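Local atomic coordinates of SusD homolog (Bacteroides thetaiotaomicron VPI-5482, PDB entry 3FDH), a protein that probably binds glycans at the bacterial surface and helps deliver them to an outer-membrane transporter. Residues D40-A45 with E430-Y435; Y48-V53 with S264-T269; Q58-E63 with G308-S313; E63-E68 with L451-N456; S301-P306 with T314-I319. All blocks are in the same frame, centred on the assembly; numbering follows the deposited sequence.

How the interactions relate
From the N terminus, helix 40-48 opens interaction 1, which closes far along the chain on the start of helix 431-443; interactions 2, 3 and 5 all fall within that span. The turn and strand after helix 40-48 meet helix 265-274 in interaction 2. Helix 57-63 then meets residues 308-313 in interaction 3, and its end, sharing E63, meets residues 451-456 in interaction 4. Interactions 2, 3 and 4 cross one another along the chain, and interaction 4 also crosses interaction 1. Interactions 1 to 4 tie the N-terminal helices and intervening strand to later parts of the fold, while interaction 5, which crosses interaction 3, pinches a loop between strands 292-293 and 319-320.

Interaction 1 of 5, residues D40-A45 with E430-Y435; sequences DINTYA and EATETY
N42 reaches from helix 40-48 to the first turn of helix 431-443, an instance of helix-helix packing within the mostly helical SusD-like fold. The axes of the two short helical segments approach to 8.1 Å and cross at 61°. Following N42 outward, its CB lies 3.3 Å from T432 OG1, where the two side chains cross at about a right angle. CG stands anti to the backbone N (chi1 -178°), which carries it out to within 4.0 Å of A431 CB. At the tip, OD1 is gripped by two backbone N-H groups. A431 N donates to N42 OD1 over 2.9 Å, approaching nearly along the C=O axis, while T432 N reaches the same N42 OD1 over 3.3 Å, tilted from the carbonyl plane.

The principle illustrated is a general one: the first N-H groups of a helix have no acceptor one turn back, and here a buried amide oxygen from another helix serves two of them. The pair of bonds should fix the rotation of the amide, and the positive end of the helix dipole may polarise its oxygen. T432 OG1, although pressed against N42, has its hydrogen bond with A37 O. Its methyl CG2 meets I41 CG2, while L122 and F126 of helix 106-127 pack against the same threonine. One turn further along helix 40-48, the methyl of A45 fits against the other helix, with CB touching the methyl of A431 and lying 3.9 Å from Y435 CB.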
# COMPACT_ATOMS: atom_id res chain seq x y z
N ASP A 40 3.07 2.59 9.91
CA ASP A 40 2.38 3.87 10.06
C ASP A 40 2.01 4.52 8.74
O ASP A 40 1.01 5.15 8.65
CB ASP A 40 3.22 4.90 10.82
CG ASP A 40 3.51 4.52 12.27
OD1 ASP A 40 2.80 3.69 12.84
OD2 ASP A 40 4.49 5.09 12.84
N ILE A 41 2.82 4.35 7.70
CA ILE A 41 2.51 4.96 6.40
C ILE A 41 1.12 4.49 5.97
O ILE A 41 0.28 5.29 5.55
CB ILE A 41 3.54 4.59 5.31
CG1 ILE A 41 4.91 5.18 5.63
CG2 ILE A 41 3.10 5.12 3.94
CD1 ILE A 41 4.90 6.64 5.82
N ASN A 42 0.90 3.20 6.14
CA ASN A 42 -0.35 2.51 5.73
C ASN A 42 -1.49 2.88 6.67
O ASN A 42 -2.64 3.06 6.26
CB ASN A 42 -0.19 0.99 5.72
CG ASN A 42 -1.46 0.25 5.26
OD1 ASN A 42 -1.79 0.27 4.06
ND2 ASN A 42 -2.10 -0.52 6.18
N THR A 43 -1.13 2.99 7.94
CA THR A 43 -2.10 3.31 8.98
C THR A 43 -2.77 4.66 8.71
O THR A 43 -4.02 4.79 8.72
CB THR A 43 -1.45 3.19 10.37
OG1 THR A 43 -1.10 1.78 10.55
CG2 THR A 43 -2.45 3.66 11.48
N TYR A 44 -1.93 5.65 8.46
CA TYR A 44 -2.41 7.01 8.20
C TYR A 44 -3.08 7.11 6.84
O TYR A 44 -4.12 7.75 6.69
CB TYR A 44 -1.30 8.04 8.40
CG TYR A 44 -0.97 8.30 9.85
CD1 TYR A 44 -0.31 7.33 10.63
CD2 TYR A 44 -1.27 9.51 10.44
CE1 TYR A 44 0.02 7.59 11.98
CE2 TYR A 44 -0.97 9.78 11.80
CZ TYR A 44 -0.31 8.82 12.55
OH TYR A 44 -0.02 9.13 13.87
N ALA A 45 -2.50 6.48 5.84
CA ALA A 45 -3.13 6.43 4.52
C ALA A 45 -4.57 5.95 4.61
O ALA A 45 -5.48 6.44 3.93
CB ALA A 45 -2.30 5.54 3.56
N GLU A 430 -2.35 -2.22 1.72
CA GLU A 430 -2.54 -1.56 0.39
C GLU A 430 -3.03 -0.12 0.37
O GLU A 430 -3.13 0.51 -0.70
CB GLU A 430 -3.42 -2.45 -0.51
CG GLU A 430 -2.76 -3.77 -0.85
CD GLU A 430 -3.53 -4.58 -1.88
OE1 GLU A 430 -4.68 -4.98 -1.60
OE2 GLU A 430 -2.96 -4.81 -2.98
N ALA A 431 -3.28 0.44 1.56
CA ALA A 431 -3.77 1.82 1.65
C ALA A 431 -2.67 2.72 1.19
O ALA A 431 -2.88 3.78 0.59
CB ALA A 431 -4.21 2.18 3.07
N THR A 432 -1.47 2.26 1.48
CA THR A 432 -0.28 3.03 1.12
C THR A 432 -0.34 3.33 -0.39
O THR A 432 -0.27 4.47 -0.86
CB THR A 432 0.99 2.19 1.45
OG1 THR A 432 1.14 2.12 2.88
CG2 THR A 432 2.24 2.79 0.86
N GLU A 433 -0.50 2.28 -1.15
CA GLU A 433 -0.56 2.40 -2.62
C GLU A 433 -1.85 3.10 -3.09
O GLU A 433 -1.84 3.85 -4.04
CB GLU A 433 -0.33 1.03 -3.26
CG GLU A 433 -0.31 1.01 -4.77
CD GLU A 433 0.83 1.80 -5.39
OE1 GLU A 433 1.75 2.20 -4.68
OE2 GLU A 433 0.81 1.98 -6.62
N THR A 434 -2.96 2.88 -2.40
CA THR A 434 -4.23 3.54 -2.80
C THR A 434 -4.15 5.03 -2.70
O THR A 434 -4.69 5.77 -3.52
CB THR A 434 -5.36 3.06 -2.02
OG1 THR A 434 -5.58 1.70 -2.39
CG2 THR A 434 -6.62 3.90 -2.35
N TYR A 435 -3.36 5.43 -1.72
CA TYR A 435 -3.10 6.86 -1.46
C TYR A 435 -2.23 7.50 -2.57
O TYR A 435 -2.44 8.64 -2.96
CB TYR A 435 -2.49 7.00 -0.09
CG TYR A 435 -2.05 8.38 0.25
CD1 TYR A 435 -2.98 9.39 0.54
CD2 TYR A 435 -0.71 8.67 0.37
CE1 TYR A 435 -2.57 10.65 0.86
CE2 TYR A 435 -0.29 9.91 0.72
CZ TYR A 435 -1.22 10.90 0.98
OH TYR A 435 -0.72 12.12 1.33

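Interaction 2 of 5, residues Y48-V53 with S264-T269; sequences YIEYEV and STSLGT
S264 meets the turn after helix 40-48 and the strand that follows, with backbone and hydroxyl alike. Its N gives its hydrogen to a water, 2.9 Å from S264 N to the water oxygen, and that water donates to Y51 O; V53 CG2 rests 3.7 Å from S264 CA. The hydroxyl of S264 swings anti to its own backbone N (chi1 176°), and OG donates to E50 O over 2.7 Å from well above the carbonyl plane. The same OG accepts from L267 N, 3.2 Å away, which makes S264 the N-cap of helix 265-274. Two helix ends therefore meet here, because E50, with its positive phi, is the C-prime residue of the Schellman motif that finishes helix 40-48. Further on, S266 holds OG between its backbone N and carbonyl carbon, and OG donates over 2.6 Å to E50 OE1, on the anti lone pair. The extended E50 side chain puts its carboxylate within reach of further donors, T452 N at OE1 and N453 N at OE2. L267 completes the contact with apolar atoms: its CB is 3.7 Å from E50 O, and its CD2 lies against Y51 O.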
# COMPACT_ATOMS: atom_id res chain seq x y z
N TYR A 48 -6.52 8.84 5.50
CA TYR A 48 -6.55 9.90 4.50
C TYR A 48 -7.49 9.60 3.32
O TYR A 48 -8.19 10.51 2.85
CB TYR A 48 -5.16 10.30 4.03
CG TYR A 48 -4.21 10.76 5.10
CD1 TYR A 48 -4.67 11.36 6.26
CD2 TYR A 48 -2.84 10.73 4.87
CE1 TYR A 48 -3.78 11.84 7.19
CE2 TYR A 48 -1.96 11.21 5.80
CZ TYR A 48 -2.43 11.79 6.95
OH TYR A 48 -1.56 12.32 7.90
N ILE A 49 -7.50 8.36 2.84
CA ILE A 49 -8.35 7.95 1.70
C ILE A 49 -9.57 7.15 2.11
O ILE A 49 -10.22 6.46 1.33
CB ILE A 49 -7.57 7.37 0.49
CG1 ILE A 49 -6.56 6.31 0.90
CG2 ILE A 49 -6.82 8.54 -0.17
CD1 ILE A 49 -7.13 5.09 1.48
N GLU A 50 -9.83 7.25 3.40
CA GLU A 50 -11.09 6.83 3.99
C GLU A 50 -11.49 5.37 3.92
O GLU A 50 -12.67 5.02 3.84
CB GLU A 50 -12.22 7.75 3.51
CG GLU A 50 -11.98 9.24 3.88
CD GLU A 50 -13.11 10.17 3.51
OE1 GLU A 50 -14.18 9.73 3.06
OE2 GLU A 50 -12.90 11.39 3.64
N TYR A 51 -10.47 4.53 4.02
CA TYR A 51 -10.70 3.06 4.19
C TYR A 51 -11.13 2.76 5.63
O TYR A 51 -11.83 1.77 5.96
CB TYR A 51 -9.40 2.33 3.96
CG TYR A 51 -9.07 2.02 2.52
CD1 TYR A 51 -10.07 1.95 1.53
CD2 TYR A 51 -7.75 1.70 2.16
CE1 TYR A 51 -9.76 1.60 0.21
CE2 TYR A 51 -7.43 1.35 0.86
CZ TYR A 51 -8.42 1.26 -0.10
OH TYR A 51 -8.06 0.92 -1.39
N GLU A 52 -10.66 3.65 6.50
CA GLU A 52 -10.89 3.64 7.94
C GLU A 52 -10.97 5.02 8.47
O GLU A 52 -10.51 5.97 7.82
CB GLU A 52 -9.78 2.87 8.70
CG GLU A 52 -9.49 1.43 8.22
CD GLU A 52 -10.58 0.41 8.42
OE1 GLU A 52 -11.52 0.64 9.22
OE2 GLU A 52 -10.46 -0.69 7.80
N VAL A 53 -11.49 5.09 9.68
CA VAL A 53 -11.60 6.36 10.41
C VAL A 53 -10.74 6.32 11.65
O VAL A 53 -10.77 5.38 12.43
CB VAL A 53 -13.07 6.70 10.78
CG1 VAL A 53 -13.17 8.06 11.46
CG2 VAL A 53 -13.96 6.68 9.53
N SER A 264 -15.45 3.02 8.27
CA SER A 264 -15.65 4.17 7.40
C SER A 264 -17.03 4.27 6.79
O SER A 264 -17.46 3.37 6.06
CB SER A 264 -14.63 4.14 6.26
OG SER A 264 -14.85 5.20 5.34
N THR A 265 -17.69 5.39 7.08
CA THR A 265 -19.03 5.66 6.55
C THR A 265 -18.98 5.80 5.03
O THR A 265 -19.74 5.17 4.30
CB THR A 265 -19.67 6.89 7.21
OG1 THR A 265 -19.88 6.64 8.61
CG2 THR A 265 -21.03 7.19 6.58
N SER A 266 -18.08 6.65 4.56
CA SER A 266 -17.95 6.90 3.11
C SER A 266 -17.72 5.58 2.35
O SER A 266 -18.29 5.33 1.29
CB SER A 266 -16.88 7.98 2.82
OG SER A 266 -15.55 7.56 3.13
N LEU A 267 -16.91 4.70 2.95
CA LEU A 267 -16.60 3.44 2.32
C LEU A 267 -17.87 2.60 2.27
O LEU A 267 -18.20 1.99 1.26
CB LEU A 267 -15.47 2.69 3.05
CG LEU A 267 -15.14 1.30 2.47
CD1 LEU A 267 -14.60 1.32 1.07
CD2 LEU A 267 -14.16 0.63 3.36
N GLY A 268 -18.60 2.60 3.37
CA GLY A 268 -19.87 1.84 3.47
C GLY A 268 -20.87 2.33 2.43
O GLY A 268 -21.58 1.54 1.79
N THR A 269 -20.91 3.63 2.23
CA THR A 269 -21.81 4.21 1.24
C THR A 269 -21.54 3.62 -0.15
O THR A 269 -22.44 3.28 -0.89
CB THR A 269 -21.63 5.73 1.17
OG1 THR A 269 -21.91 6.30 2.45
CG2 THR A 269 -22.59 6.37 0.13
O HOH W 1 -13.75 0.84 7.46

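Interaction 3 of 5, residues Q58-E63 with G308-S313; sequences QLYYAE and GSPDQS
Y60 and E63, one turn apart on helix 57-63, face an irregular chain whose backbone comes nearest at its first residue, with the CA atoms of E63 and G308 5.3 Å apart. The Y60 ring is the centre of the contact. Q312, with CG anti to its backbone N (chi1 -167°) and an extended chain beyond, lies over one face: its CB makes a CH-pi contact 3.9 Å from the ring centroid, and farther out its amide stacks on the ring with the planes only 6° apart. P310 O instead comes to the ring's edge, 3.3 Å from Y60 CE1, and also accepts from a water that lies close to Y60 OH. Beyond Y60, Q312 NE2 makes a weak hydrogen bond of 3.4 Å to Y61 OH, whereas OE1 takes N57 N, which helps hold the amide flat over the ring.

At the other end, G308 N donates to E63 OE2 over 2.7 Å, on the anti lone pair. The second carboxylate oxygen, OE1, accepts from S47 OG and G54 N, so the buried carboxylate group of E63 joins three parts of the chain. P310 CD packs on E63 CG beside this bond. An amide-aromatic stack, reinforced by a CH-pi contact, thus seats loop 308-313 on helix 57-63 at a partly exposed flank of the SusD-like fold.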
# COMPACT_ATOMS: atom_id res chain seq x y z
N GLN A 58 -3.50 9.76 18.38
CA GLN A 58 -2.86 10.34 17.20
C GLN A 58 -3.67 10.23 15.91
O GLN A 58 -3.78 11.21 15.17
CB GLN A 58 -1.45 9.80 16.97
CG GLN A 58 -0.48 10.39 17.97
CD GLN A 58 0.96 9.92 17.76
OE1 GLN A 58 1.47 9.12 18.56
NE2 GLN A 58 1.63 10.40 16.66
N LEU A 59 -4.21 9.07 15.65
CA LEU A 59 -4.97 8.84 14.41
C LEU A 59 -6.28 9.67 14.42
O LEU A 59 -6.81 10.02 13.37
CB LEU A 59 -5.23 7.35 14.16
CG LEU A 59 -5.52 6.95 12.72
CD1 LEU A 59 -4.34 7.32 11.80
CD2 LEU A 59 -5.81 5.46 12.65
N TYR A 60 -6.75 10.00 15.62
CA TYR A 60 -7.96 10.84 15.75
C TYR A 60 -7.62 12.23 15.24
O TYR A 60 -8.37 12.82 14.43
CB TYR A 60 -8.48 10.91 17.18
CG TYR A 60 -9.47 12.05 17.36
CD1 TYR A 60 -10.79 11.92 16.97
CD2 TYR A 60 -9.06 13.27 17.84
CE1 TYR A 60 -11.69 12.97 17.09
CE2 TYR A 60 -9.95 14.33 17.97
CZ TYR A 60 -11.25 14.18 17.56
OH TYR A 60 -12.13 15.21 17.66
N TYR A 61 -6.45 12.69 15.65
CA TYR A 61 -5.95 14.05 15.29
C TYR A 61 -5.59 14.15 13.80
O TYR A 61 -5.70 15.21 13.15
CB TYR A 61 -4.85 14.56 16.24
CG TYR A 61 -5.48 14.79 17.62
CD1 TYR A 61 -6.39 15.82 17.81
CD2 TYR A 61 -5.23 13.94 18.67
CE1 TYR A 61 -7.02 16.02 19.05
CE2 TYR A 61 -5.85 14.11 19.90
CZ TYR A 61 -6.76 15.14 20.08
OH TYR A 61 -7.36 15.30 21.32
N ALA A 62 -5.23 13.01 13.25
CA ALA A 62 -4.97 12.91 11.80
C ALA A 62 -6.32 12.99 11.09
O ALA A 62 -6.50 13.69 10.10
CB ALA A 62 -4.23 11.59 11.44
N GLU A 63 -7.30 12.27 11.62
CA GLU A 63 -8.62 12.24 11.03
C GLU A 63 -9.29 13.62 10.93
O GLU A 63 -9.93 13.96 9.93
CB GLU A 63 -9.51 11.28 11.84
CG GLU A 63 -10.91 11.02 11.21
CD GLU A 63 -10.85 10.26 9.88
OE1 GLU A 63 -10.04 9.30 9.75
OE2 GLU A 63 -11.68 10.59 9.00
N GLY A 308 -13.86 12.23 9.11
CA GLY A 308 -13.47 13.58 9.46
C GLY A 308 -14.10 14.22 10.68
O GLY A 308 -13.74 15.35 11.03
N SER A 309 -15.02 13.54 11.35
CA SER A 309 -15.71 14.12 12.50
C SER A 309 -16.18 13.13 13.59
O SER A 309 -17.21 13.35 14.22
CB SER A 309 -16.92 14.95 12.00
OG SER A 309 -17.96 14.11 11.52
N PRO A 310 -15.43 12.03 13.83
CA PRO A 310 -15.91 11.21 14.94
C PRO A 310 -15.68 11.81 16.31
O PRO A 310 -14.89 12.72 16.51
CB PRO A 310 -15.00 9.99 14.88
CG PRO A 310 -13.70 10.57 14.44
CD PRO A 310 -14.09 11.64 13.41
N ASP A 311 -16.41 11.28 17.25
CA ASP A 311 -16.14 11.53 18.67
C ASP A 311 -14.92 10.64 18.97
O ASP A 311 -14.78 9.56 18.40
CB ASP A 311 -17.31 11.09 19.54
CG ASP A 311 -18.52 11.98 19.39
OD1 ASP A 311 -18.35 13.17 19.04
OD2 ASP A 311 -19.63 11.47 19.67
N GLN A 312 -14.04 11.12 19.83
CA GLN A 312 -12.83 10.38 20.14
C GLN A 312 -13.14 9.27 21.15
O GLN A 312 -13.62 9.52 22.27
CB GLN A 312 -11.77 11.35 20.63
CG GLN A 312 -10.42 10.71 20.68
CD GLN A 312 -9.35 11.66 21.13
OE1 GLN A 312 -8.17 11.28 21.20
NE2 GLN A 312 -9.75 12.89 21.48
N SER A 313 -12.92 8.03 20.74
CA SER A 313 -13.29 6.89 21.55
C SER A 313 -12.80 5.59 20.91
O SER A 313 -12.81 5.45 19.68
CB SER A 313 -14.82 6.84 21.64
OG SER A 313 -15.30 5.66 22.29
O HOH W 2 -14.64 15.22 15.78

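Interaction 4 of 5, residues E63-E68 with L451-N456; sequences EVRENE and LTNPNN
R65 lies beneath N453 with its guanidinium face, above which N453 ND2 sits 3.1 Å from the plane and toward the rim. Both groups are donors, so this overlap is not a hydrogen bond; each sends its N-H groups to other acceptors. N453 ND2 donates to E63 O over 2.9 Å, in the carbonyl plane and close to the plane of its own amide, and gives another hydrogen to a water that also accepts from R65 NH1. R65 NH2 donates to N456 OD1 over 2.9 Å, on a lone pair, although the oxygen is tilted somewhat from the guanidinium plane. Outside the two segments, R65 NE bonds K459 O and NH1 bonds A62 O, so that carbonyls at several points of the chain fix the guanidinium.

Nearer the backbone, R65 CG stands anti to the carbonyl carbon (chi1 -55°) and packs 3.6 Å from N455 CB. N455 CG meanwhile rests 3.6 Å from V64 O. N453 OD1 is doubly gripped from its own segment, accepting from N455 N at 2.9 Å and also from N455 ND2, which leaves the N453 amide oriented with ND2 toward E63. A tetraethylene glycol, probably from the crystallisation liquor, lies near N456.

Two helix-capping elements thus meet: R65, with positive phi, closes helix 57-63 in a Schellman motif, and N453 begins an Asx turn, overlaid on a type I beta turn, that leads toward helix 456-459.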
# COMPACT_ATOMS: atom_id res chain seq x y z
N GLU A 63 -7.30 12.27 11.62
CA GLU A 63 -8.62 12.24 11.03
C GLU A 63 -9.29 13.62 10.93
O GLU A 63 -9.93 13.96 9.93
CB GLU A 63 -9.51 11.28 11.84
CG GLU A 63 -10.91 11.02 11.21
CD GLU A 63 -10.85 10.26 9.88
OE1 GLU A 63 -10.04 9.30 9.75
OE2 GLU A 63 -11.68 10.59 9.00
N VAL A 64 -9.13 14.42 11.98
CA VAL A 64 -9.79 15.72 12.06
C VAL A 64 -8.86 16.79 11.57
O VAL A 64 -9.14 17.96 11.59
CB VAL A 64 -10.34 16.03 13.47
CG1 VAL A 64 -11.46 15.02 13.82
CG2 VAL A 64 -9.20 16.14 14.55
N ARG A 65 -7.71 16.33 11.14
CA ARG A 65 -6.66 17.19 10.57
C ARG A 65 -6.21 18.28 11.50
O ARG A 65 -6.08 19.43 11.08
CB ARG A 65 -7.12 17.83 9.27
CG ARG A 65 -7.60 16.88 8.23
CD ARG A 65 -6.56 15.91 7.73
NE ARG A 65 -7.13 15.30 6.55
CZ ARG A 65 -7.67 14.09 6.49
NH1 ARG A 65 -7.59 13.24 7.50
NH2 ARG A 65 -8.22 13.72 5.36
N GLU A 66 -5.99 17.93 12.76
CA GLU A 66 -5.47 18.90 13.72
C GLU A 66 -4.00 18.63 14.06
O GLU A 66 -3.68 17.77 14.88
CB GLU A 66 -6.39 18.97 14.95
CG GLU A 66 -7.86 19.27 14.51
CD GLU A 66 -8.95 19.22 15.62
OE1 GLU A 66 -8.64 18.93 16.80
OE2 GLU A 66 -10.14 19.46 15.27
N ASN A 67 -3.12 19.38 13.40
CA ASN A 67 -1.66 19.31 13.62
C ASN A 67 -0.96 18.06 13.14
O ASN A 67 0.09 18.10 12.50
CB ASN A 67 -1.40 19.39 15.11
CG ASN A 67 -1.81 20.73 15.68
OD1 ASN A 67 -1.68 21.75 15.03
ND2 ASN A 67 -2.33 20.73 16.91
N GLU A 68 -1.56 16.94 13.49
CA GLU A 68 -0.95 15.63 13.25
C GLU A 68 -0.45 15.38 11.81
O GLU A 68 0.64 14.86 11.61
CB GLU A 68 -1.93 14.51 13.65
CG GLU A 68 -1.38 13.09 13.65
CD GLU A 68 -0.43 12.80 14.78
OE1 GLU A 68 -0.29 13.62 15.70
OE2 GLU A 68 0.17 11.69 14.76
N LEU A 451 -14.27 11.34 -1.45
CA LEU A 451 -13.90 11.44 -0.02
C LEU A 451 -14.85 12.41 0.62
O LEU A 451 -15.16 13.42 0.03
CB LEU A 451 -12.46 11.92 0.15
CG LEU A 451 -11.44 10.97 -0.50
CD1 LEU A 451 -10.05 11.52 -0.16
CD2 LEU A 451 -11.64 9.56 -0.01
N THR A 452 -15.28 12.13 1.84
CA THR A 452 -16.27 12.99 2.50
C THR A 452 -15.76 13.83 3.68
O THR A 452 -16.47 14.68 4.19
CB THR A 452 -17.51 12.17 2.91
OG1 THR A 452 -17.18 11.25 3.95
CG2 THR A 452 -18.03 11.41 1.71
N ASN A 453 -14.51 13.62 4.09
CA ASN A 453 -13.96 14.40 5.21
C ASN A 453 -14.12 15.91 4.95
O ASN A 453 -13.54 16.43 4.01
CB ASN A 453 -12.48 14.01 5.41
CG ASN A 453 -11.91 14.53 6.70
OD1 ASN A 453 -12.20 15.65 7.13
ND2 ASN A 453 -10.99 13.75 7.28
N PRO A 454 -14.83 16.66 5.82
CA PRO A 454 -15.03 18.07 5.50
C PRO A 454 -13.79 18.89 5.61
O PRO A 454 -13.73 20.01 5.10
CB PRO A 454 -16.00 18.54 6.58
CG PRO A 454 -16.59 17.31 7.15
CD PRO A 454 -15.55 16.28 7.04
N ASN A 455 -12.79 18.31 6.26
CA ASN A 455 -11.55 19.04 6.51
C ASN A 455 -10.65 19.07 5.29
O ASN A 455 -9.62 19.76 5.24
CB ASN A 455 -10.81 18.43 7.70
CG ASN A 455 -11.61 18.54 8.98
OD1 ASN A 455 -11.76 19.63 9.52
ND2 ASN A 455 -12.09 17.40 9.49
N ASN A 456 -11.08 18.34 4.29
CA ASN A 456 -10.32 18.24 3.05
C ASN A 456 -10.40 19.49 2.16
O ASN A 456 -9.74 19.56 1.13
CB ASN A 456 -10.79 17.03 2.24
CG ASN A 456 -10.22 15.75 2.74
OD1 ASN A 456 -9.33 15.72 3.59
ND2 ASN A 456 -10.70 14.67 2.19
O HOH W 3 -9.85 11.24 6.93
O HOH W 4 -10.18 12.11 3.57

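Interaction 5 of 5, residues S301-P306 with T314-I319; sequences SLVPAP and TSKYGI
V303 O is the polar atom on which this contact converges. G318 N donates to it over 2.9 Å, from above the carbonyl plane rather than within it. Y317 CA makes a bent CA-H...O contact with V303 O, and the edge of the aromatic ring comes up to the same oxygen, with CD1 3.3 Å away. One residue earlier, L302 O lies 3.0 Å from G318 CA, a close CA-H...O contact at a glycine, where no side chain intervenes between the two backbones. V303 itself reaches back with one methyl, CG1, which sits 3.3 Å from K316 O and also touches Y317 CD1.

The Y317 ring is enclosed from several directions. Over one face lies A305 CB, in a CH-pi contact 3.9 Å from the centroid and 19° off the ring normal. K316 lays CD over the opposite face, so a methyl and a lysine methylene sandwich the ring. P306 crosses Y317 at about a right angle and brings its CD to 3.8 Å from Y317 CE1. Beyond the ring, Y317 OH bonds D311 N, a residue of the loop in between, while A305 O takes T265 OG1 at the start of helix 265-274.

Between strands 292-293 and 319-320 the chain runs through a long proline-containing loop, and the G318 N to V303 O bond pinches off the part from V303 to G318. A305 and G318 both also hydrogen-bond the backbone of A263, so the neck of this loop, held by a backbone hydrogen bond and a CH-pi contact, lies beside strand 261-263.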
# COMPACT_ATOMS: atom_id res chain seq x y z
N SER A 301 -26.67 -0.76 14.01
CA SER A 301 -25.89 -1.32 15.14
C SER A 301 -24.40 -1.36 14.86
O SER A 301 -23.61 -1.61 15.77
CB SER A 301 -26.38 -2.70 15.55
OG SER A 301 -26.19 -3.68 14.56
N LEU A 302 -24.02 -1.10 13.62
CA LEU A 302 -22.60 -1.06 13.28
C LEU A 302 -21.93 0.15 13.90
O LEU A 302 -20.75 0.14 14.23
CB LEU A 302 -22.41 -1.00 11.76
CG LEU A 302 -20.98 -0.80 11.25
CD1 LEU A 302 -20.06 -1.95 11.75
CD2 LEU A 302 -20.99 -0.69 9.73
N VAL A 303 -22.72 1.20 14.05
CA VAL A 303 -22.21 2.47 14.55
C VAL A 303 -20.93 2.87 13.77
O VAL A 303 -19.83 2.98 14.33
CB VAL A 303 -21.97 2.44 16.08
CG1 VAL A 303 -21.68 3.88 16.61
CG2 VAL A 303 -23.15 1.82 16.83
N PRO A 304 -21.08 3.08 12.45
CA PRO A 304 -19.89 3.53 11.72
C PRO A 304 -19.47 4.92 12.13
O PRO A 304 -20.27 5.71 12.66
CB PRO A 304 -20.33 3.46 10.24
CG PRO A 304 -21.83 3.72 10.31
CD PRO A 304 -22.29 3.11 11.63
N ALA A 305 -18.20 5.19 11.91
CA ALA A 305 -17.59 6.47 12.24
C ALA A 305 -17.73 7.47 11.08
O ALA A 305 -17.49 7.11 9.90
CB ALA A 305 -16.12 6.27 12.65
N PRO A 306 -18.13 8.71 11.39
CA PRO A 306 -18.23 9.71 10.35
C PRO A 306 -16.86 10.22 9.97
O PRO A 306 -16.06 10.68 10.80
CB PRO A 306 -19.03 10.83 11.01
CG PRO A 306 -18.70 10.71 12.44
CD PRO A 306 -18.52 9.26 12.71
N THR A 314 -12.40 4.65 21.75
CA THR A 314 -11.89 3.38 21.26
C THR A 314 -12.96 2.31 21.39
O THR A 314 -12.75 1.16 21.04
CB THR A 314 -10.62 2.90 21.99
OG1 THR A 314 -10.90 2.80 23.40
CG2 THR A 314 -9.44 3.87 21.75
N SER A 315 -14.12 2.73 21.88
CA SER A 315 -15.22 1.80 22.12
C SER A 315 -16.54 2.11 21.42
O SER A 315 -17.36 1.22 21.22
CB SER A 315 -15.49 1.69 23.63
OG SER A 315 -15.78 2.94 24.22
N LYS A 316 -16.74 3.34 21.01
CA LYS A 316 -18.04 3.73 20.43
C LYS A 316 -18.42 3.13 19.07
O LYS A 316 -19.56 2.71 18.81
CB LYS A 316 -18.11 5.23 20.31
CG LYS A 316 -19.42 5.75 19.75
CD LYS A 316 -19.36 7.25 19.57
CE LYS A 316 -20.65 7.81 18.98
NZ LYS A 316 -21.86 7.49 19.80
N TYR A 317 -17.46 3.16 18.18
CA TYR A 317 -17.68 2.79 16.77
C TYR A 317 -17.31 1.37 16.41
O TYR A 317 -16.37 0.77 16.93
CB TYR A 317 -16.91 3.75 15.85
CG TYR A 317 -17.26 5.21 16.04
CD1 TYR A 317 -18.47 5.71 15.55
CD2 TYR A 317 -16.42 6.08 16.76
CE1 TYR A 317 -18.82 7.02 15.74
CE2 TYR A 317 -16.78 7.41 16.96
CZ TYR A 317 -17.98 7.87 16.44
OH TYR A 317 -18.37 9.19 16.64
N GLY A 318 -18.08 0.90 15.46
CA GLY A 318 -17.89 -0.40 14.84
C GLY A 318 -16.61 -0.37 14.05
O GLY A 318 -15.92 0.66 13.97
N ILE A 319 -16.30 -1.50 13.43
CA ILE A 319 -15.02 -1.66 12.77
C ILE A 319 -15.09 -2.48 11.51
O ILE A 319 -16.06 -3.15 11.27
CB ILE A 319 -14.02 -2.41 13.72
CG1 ILE A 319 -14.65 -3.72 14.20
CG2 ILE A 319 -13.56 -1.48 14.90
CD1 ILE A 319 -13.76 -4.70 14.95